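Local coordinates for ABC transporter, substrate binding protein (Mannopine) (Agrobacterium fabrum, PDB 5L9S) that probably captures mannopine, an opine, in the periplasm as the substrate-binding component of an ABC transporter, at residues Gln107-Glu119 / Phe199-Thr212. Numbering follows the deposited sequence.
With ACT (acetate ion), chain C.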
loop_
_atom_site.group_PDB
_atom_site.type_symbol
_atom_site.label_atom_id
_atom_site.label_comp_id
_atom_site.label_asym_id
_atom_site.label_seq_id
_atom_site.Cartn_x
_atom_site.Cartn_y
_atom_site.Cartn_z
ATOM N N GLN A 107 -2.743 -5.298 -4.992
ATOM C CA GLN A 107 -3.056 -5.499 -3.578
ATOM C C GLN A 107 -2.692 -4.241 -2.803
ATOM O O GLN A 107 -1.849 -3.473 -3.270
ATOM C CB GLN A 107 -2.315 -6.733 -3.015
ATOM C CG GLN A 107 -0.813 -6.795 -3.317
ATOM C CD GLN A 107 0.114 -5.921 -2.507
ATOM O OE1 GLN A 107 1.291 -5.808 -2.856
ATOM N NE2 GLN A 107 -0.344 -5.279 -1.426
ATOM N N SER A 108 -3.265 -4.060 -1.599
ATOM C CA SER A 108 -2.962 -2.890 -0.769
ATOM C C SER A 108 -2.546 -3.280 0.652
ATOM O O SER A 108 -2.925 -4.322 1.179
ATOM C CB SER A 108 -4.108 -1.880 -0.765
ATOM O OG SER A 108 -4.341 -1.278 -2.023
ATOM N N THR A 109 -1.742 -2.440 1.249
ATOM C CA THR A 109 -1.202 -2.685 2.553
ATOM C C THR A 109 -1.626 -1.530 3.441
ATOM O O THR A 109 -1.868 -0.422 2.953
ATOM C CB THR A 109 0.308 -3.004 2.399
ATOM O OG1 THR A 109 0.386 -4.380 2.019
ATOM C CG2 THR A 109 1.089 -2.857 3.674
ATOM N N SER A 110 -1.767 -1.801 4.731
ATOM C CA SER A 110 -2.185 -0.802 5.687
ATOM C C SER A 110 -1.044 -0.270 6.546
ATOM O O SER A 110 -0.095 -0.987 6.864
ATOM C CB SER A 110 -3.300 -1.350 6.575
ATOM O OG SER A 110 -4.488 -1.623 5.851
ATOM N N THR A 111 -1.139 1.010 6.884
ATOM C CA THR A 111 -0.263 1.724 7.811
ATOM C C THR A 111 -1.304 2.246 8.787
ATOM O O THR A 111 -2.226 2.951 8.396
ATOM C CB THR A 111 0.586 2.836 7.139
ATOM O OG1 THR A 111 1.314 2.305 6.030
ATOM C CG2 THR A 111 1.598 3.429 8.091
ATOM N N LEU A 112 -1.249 1.772 10.013
ATOM C CA LEU A 112 -2.267 2.114 10.982
ATOM C C LEU A 112 -1.733 2.349 12.380
ATOM O O LEU A 112 -0.537 2.201 12.638
ATOM C CB LEU A 112 -3.363 1.007 11.017
ATOM C CG LEU A 112 -2.993 -0.487 10.871
ATOM C CD1 LEU A 112 -1.971 -0.963 11.918
ATOM C CD2 LEU A 112 -4.209 -1.311 10.968
ATOM N N LEU A 113 -2.659 2.673 13.279
ATOM C CA LEU A 113 -2.440 2.895 14.680
ATOM C C LEU A 113 -2.391 1.535 15.345
ATOM O O LEU A 113 -3.350 0.770 15.276
ATOM C CB LEU A 113 -3.606 3.736 15.246
ATOM C CG LEU A 113 -3.655 3.933 16.769
ATOM C CD1 LEU A 113 -2.516 4.736 17.249
ATOM C CD2 LEU A 113 -4.900 4.606 17.159
ATOM N N ALA A 114 -1.259 1.229 15.950
ATOM C CA ALA A 114 -1.029 0.005 16.691
ATOM C C ALA A 114 -0.593 0.437 18.096
ATOM O O ALA A 114 -0.015 1.519 18.273
ATOM C CB ALA A 114 0.050 -0.812 16.026
ATOM N N TYR A 115 -0.934 -0.379 19.097
ATOM C CA TYR A 115 -0.666 -0.100 20.502
ATOM C C TYR A 115 -0.364 -1.364 21.319
ATOM O O TYR A 115 -0.804 -2.461 20.953
ATOM C CB TYR A 115 -1.882 0.648 21.107
ATOM C CG TYR A 115 -3.200 -0.030 20.810
ATOM C CD1 TYR A 115 -3.615 -1.139 21.540
ATOM C CD2 TYR A 115 -4.008 0.401 19.763
ATOM C CE1 TYR A 115 -4.780 -1.823 21.215
ATOM C CE2 TYR A 115 -5.187 -0.274 19.432
ATOM C CZ TYR A 115 -5.581 -1.373 20.178
ATOM O OH TYR A 115 -6.736 -2.060 19.873
ATOM N N LYS A 116 0.349 -1.199 22.459
ATOM C CA LYS A 116 0.552 -2.306 23.412
ATOM C C LYS A 116 -0.708 -2.358 24.265
ATOM O O LYS A 116 -1.170 -1.311 24.718
ATOM C CB LYS A 116 1.775 -2.083 24.329
ATOM C CG LYS A 116 2.118 -3.308 25.175
ATOM C CD LYS A 116 3.360 -3.129 25.958
ATOM C CE LYS A 116 3.557 -4.228 26.979
ATOM N NZ LYS A 116 4.807 -4.034 27.768
ATOM N N LEU A 117 -1.274 -3.551 24.467
ATOM C CA LEU A 117 -2.482 -3.704 25.279
ATOM C C LEU A 117 -2.195 -3.373 26.737
ATOM O O LEU A 117 -1.239 -3.896 27.320
ATOM C CB LEU A 117 -3.107 -5.106 25.147
ATOM C CG LEU A 117 -3.327 -5.679 23.739
ATOM C CD1 LEU A 117 -3.806 -7.110 23.822
ATOM C CD2 LEU A 117 -4.327 -4.873 22.958
ATOM N N ASN A 118 -2.950 -2.434 27.304
ATOM C CA ASN A 118 -2.752 -2.094 28.704
ATOM C C ASN A 118 -3.734 -2.862 29.554
ATOM O O ASN A 118 -4.788 -3.269 29.054
ATOM C CB ASN A 118 -2.744 -0.589 28.970
ATOM C CG ASN A 118 -3.730 0.190 28.168
ATOM O OD1 ASN A 118 -3.367 1.088 27.396
ATOM N ND2 ASN A 118 -4.991 -0.181 28.287
ATOM N N GLU A 119 -3.350 -3.101 30.829
ATOM C CA GLU A 119 -4.053 -3.918 31.816
ATOM C C GLU A 119 -5.529 -3.536 32.042
ATOM O O GLU A 119 -6.362 -4.442 32.148
ATOM C CB GLU A 119 -3.278 -3.979 33.149
ATOM C CG GLU A 119 -3.137 -2.680 33.938
ATOM C CD GLU A 119 -2.808 -2.866 35.413
ATOM O OE1 GLU A 119 -1.790 -2.297 35.874
ATOM O OE2 GLU A 119 -3.567 -3.581 36.108
ATOM N N PHE A 199 9.161 -2.278 19.609
ATOM C CA PHE A 199 8.009 -2.798 20.311
ATOM C C PHE A 199 8.416 -3.952 21.247
ATOM O O PHE A 199 7.957 -3.968 22.396
ATOM C CB PHE A 199 6.894 -3.217 19.336
ATOM C CG PHE A 199 5.578 -3.458 20.046
ATOM C CD1 PHE A 199 5.277 -4.715 20.602
ATOM C CD2 PHE A 199 4.645 -2.433 20.181
ATOM C CE1 PHE A 199 4.074 -4.929 21.277
ATOM C CE2 PHE A 199 3.434 -2.654 20.851
ATOM C CZ PHE A 199 3.163 -3.896 21.396
ATOM N N ARG A 200 9.274 -4.896 20.769
ATOM C CA ARG A 200 9.792 -6.031 21.544
ATOM C C ARG A 200 10.495 -5.549 22.802
ATOM O O ARG A 200 10.343 -6.165 23.850
ATOM C CB ARG A 200 10.797 -6.852 20.717
ATOM C CG ARG A 200 10.210 -7.640 19.587
ATOM C CD ARG A 200 11.294 -8.445 18.952
ATOM N NE ARG A 200 10.761 -9.182 17.834
ATOM C CZ ARG A 200 11.367 -9.293 16.662
ATOM N NH1 ARG A 200 10.821 -10.020 15.699
ATOM N NH2 ARG A 200 12.499 -8.636 16.424
ATOM N N ASN A 201 11.278 -4.463 22.690
ATOM C CA ASN A 201 12.049 -3.861 23.779
ATOM C C ASN A 201 11.215 -2.907 24.634
ATOM O O ASN A 201 11.696 -2.418 25.652
ATOM C CB ASN A 201 13.290 -3.161 23.217
ATOM C CG ASN A 201 14.272 -4.121 22.593
ATOM O OD1 ASN A 201 14.630 -5.149 23.172
ATOM N ND2 ASN A 201 14.714 -3.819 21.385
ATOM N N ASP A 202 9.955 -2.671 24.233
ATOM C CA ASP A 202 8.986 -1.789 24.884
ATOM C C ASP A 202 9.457 -0.328 24.871
ATOM O O ASP A 202 9.363 0.374 25.881
ATOM C CB ASP A 202 8.610 -2.293 26.300
ATOM C CG ASP A 202 7.259 -1.794 26.799
ATOM O OD1 ASP A 202 6.310 -1.699 25.972
ATOM O OD2 ASP A 202 7.146 -1.510 28.020
ATOM N N GLU A 203 9.980 0.120 23.714
ATOM C CA GLU A 203 10.475 1.488 23.483
ATOM C C GLU A 203 9.318 2.461 23.148
ATOM O O GLU A 203 9.495 3.687 23.200
ATOM C CB GLU A 203 11.569 1.515 22.399
ATOM C CG GLU A 203 12.895 0.885 22.818
ATOM C CD GLU A 203 13.944 0.751 21.726
ATOM O OE1 GLU A 203 14.574 -0.328 21.626
ATOM O OE2 GLU A 203 14.138 1.728 20.967
ATOM N N TYR A 204 8.142 1.904 22.816
ATOM C CA TYR A 204 6.909 2.641 22.536
ATOM C C TYR A 204 5.710 1.764 22.836
ATOM O O TYR A 204 5.793 0.507 22.753
ATOM C CB TYR A 204 6.830 3.214 21.097
ATOM C CG TYR A 204 6.609 2.194 20.005
ATOM C CD1 TYR A 204 5.324 1.873 19.569
ATOM C CD2 TYR A 204 7.684 1.604 19.355
ATOM C CE1 TYR A 204 5.119 0.962 18.536
ATOM C CE2 TYR A 204 7.493 0.681 18.337
ATOM C CZ TYR A 204 6.213 0.387 17.903
ATOM O OH TYR A 204 6.057 -0.507 16.869
ATOM N N ARG A 205 4.597 2.449 23.160
ATOM C CA ARG A 205 3.312 1.856 23.510
ATOM C C ARG A 205 2.179 2.237 22.521
ATOM O O ARG A 205 1.157 1.550 22.483
ATOM C CB ARG A 205 2.934 2.200 24.965
ATOM C CG ARG A 205 3.873 1.577 26.001
ATOM C CD ARG A 205 3.300 1.642 27.403
ATOM N NE ARG A 205 2.345 0.559 27.654
ATOM C CZ ARG A 205 2.565 -0.462 28.480
ATOM N NH1 ARG A 205 3.706 -0.547 29.155
ATOM N NH2 ARG A 205 1.637 -1.397 28.648
ATOM N N VAL A 206 2.347 3.333 21.755
ATOM C CA VAL A 206 1.386 3.799 20.753
ATOM C C VAL A 206 2.157 4.255 19.516
ATOM O O VAL A 206 3.023 5.110 19.637
ATOM C CB VAL A 206 0.485 4.939 21.281
ATOM C CG1 VAL A 206 -0.548 5.332 20.231
ATOM C CG2 VAL A 206 -0.203 4.551 22.585
ATOM N N GLY A 207 1.845 3.698 18.346
ATOM C CA GLY A 207 2.564 4.060 17.135
ATOM C C GLY A 207 1.875 3.835 15.819
ATOM O O GLY A 207 0.869 3.140 15.749
ATOM N N GLN A 208 2.403 4.467 14.768
ATOM C CA GLN A 208 1.930 4.311 13.408
ATOM C C GLN A 208 2.923 3.330 12.783
ATOM O O GLN A 208 4.102 3.664 12.614
ATOM C CB GLN A 208 1.912 5.651 12.661
ATOM C CG GLN A 208 1.628 5.498 11.179
ATOM C CD GLN A 208 1.553 6.826 10.474
ATOM O OE1 GLN A 208 0.519 7.484 10.435
ATOM N NE2 GLN A 208 2.614 7.226 9.843
ATOM N N ILE A 209 2.479 2.085 12.561
ATOM C CA ILE A 209 3.333 1.038 11.983
ATOM C C ILE A 209 2.614 0.326 10.831
ATOM O O ILE A 209 1.460 0.640 10.561
ATOM C CB ILE A 209 3.911 0.066 13.049
ATOM C CG1 ILE A 209 2.845 -0.868 13.623
ATOM C CG2 ILE A 209 4.681 0.830 14.158
ATOM C CD1 ILE A 209 3.405 -2.010 14.505
ATOM N N TRP A 210 3.299 -0.587 10.126
ATOM C CA TRP A 210 2.656 -1.342 9.051
ATOM C C TRP A 210 1.872 -2.508 9.663
ATOM O O TRP A 210 2.379 -3.185 10.566
ATOM C CB TRP A 210 3.687 -1.913 8.054
ATOM C CG TRP A 210 4.477 -0.924 7.238
ATOM C CD1 TRP A 210 4.006 0.187 6.595
ATOM C CD2 TRP A 210 5.870 -1.029 6.890
ATOM N NE1 TRP A 210 5.044 0.844 5.963
ATOM C CE2 TRP A 210 6.195 0.105 6.111
ATOM C CE3 TRP A 210 6.891 -1.951 7.204
ATOM C CZ2 TRP A 210 7.481 0.319 5.600
ATOM C CZ3 TRP A 210 8.166 -1.746 6.682
ATOM C CH2 TRP A 210 8.457 -0.612 5.913
ATOM N N LEU A 211 0.652 -2.775 9.150
ATOM C CA LEU A 211 -0.155 -3.924 9.577
ATOM C C LEU A 211 0.621 -5.252 9.488
ATOM O O LEU A 211 0.486 -6.081 10.378
ATOM C CB LEU A 211 -1.475 -4.014 8.804
ATOM C CG LEU A 211 -2.498 -5.089 9.239
ATOM C CD1 LEU A 211 -2.725 -5.087 10.746
ATOM C CD2 LEU A 211 -3.793 -4.916 8.506
ATOM N N THR A 212 1.459 -5.413 8.466
ATOM C CA THR A 212 2.319 -6.590 8.254
ATOM C C THR A 212 3.219 -6.860 9.473
ATOM O O THR A 212 3.310 -8.008 9.932
ATOM C CB THR A 212 3.100 -6.416 6.934
ATOM O OG1 THR A 212 2.169 -6.581 5.871
ATOM C CG2 THR A 212 4.233 -7.424 6.752
HETATM C C ACT C . -7.852 -4.743 21.711
HETATM O O ACT C . -7.090 -5.161 20.777
HETATM O OXT ACT C . -7.972 -3.534 22.084
HETATM C CH3 ACT C . -8.720 -5.794 22.465
#
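Six backbone hydrogen bonds sew strand 107-116 to the 199-212 segment, mostly along the antiparallel strand 206-210. Leu112 and Ile209 exchange two, as do Ala114 and Gly207; the bond from Ala114 N to Gly207 O, 2.9 Å, is almost straight, with 178° at the hydrogen. Lys116 N to Arg205 O continues the ladder at one end. At the other, Leu211 N reaches Ser110 O from well above the carbonyl plane, as the chain leaves Trp210, the N-cap, for helix 211-219. CA-H...O contacts fill in between, such as Gln208 CA to Leu112 O at 3.3 Å.

Side chains meet on both faces of the sheet. On one, Leu113 CD1 makes an apolar contact with Val206 CG1 at 3.6 Å, and the methyl of Thr111 touches Gln208 CG. The Thr111 hydroxyl lies at the indole edge, in its plane, with OG1 3.5 Å from Trp210 CD1. On the face of Ala114 and Ile209, Ala114 CB packs on Ile209 CG1 at 3.7 Å, and Leu112 CD2 approaches CD1 of Leu211, at the start of the helix.

Where the chain comes up to strand 206-210, Lys116 runs out fully extended over Phe199, Asp202 and Arg205, its CG anti to the backbone N (chi1 -171°). Its CB lies 3.7 Å from Phe199 CZ, and its CD lies over one face of the Arg205 guanidinium, offset toward the rim. The ammonium forms a salt bridge with Asp202, its hydrogen bond from Lys116 NZ to Asp202 OD1 weak at 3.3 Å; Asp202, in the Schellman motif ending helix 192-200, probably also offsets the nearby Arg205 charge through a long ionic contact.

The Tyr115 ring leads away from the 199-212 segment, and its OH donates a hydrogen bond to a bound acetate, probably from the crystallisation liquor. Strand 140-143 runs parallel to 206-210 and 224-240 antiparallel to 103-116; the pairing is part of the mixed sheet of the periplasmic binding protein fold.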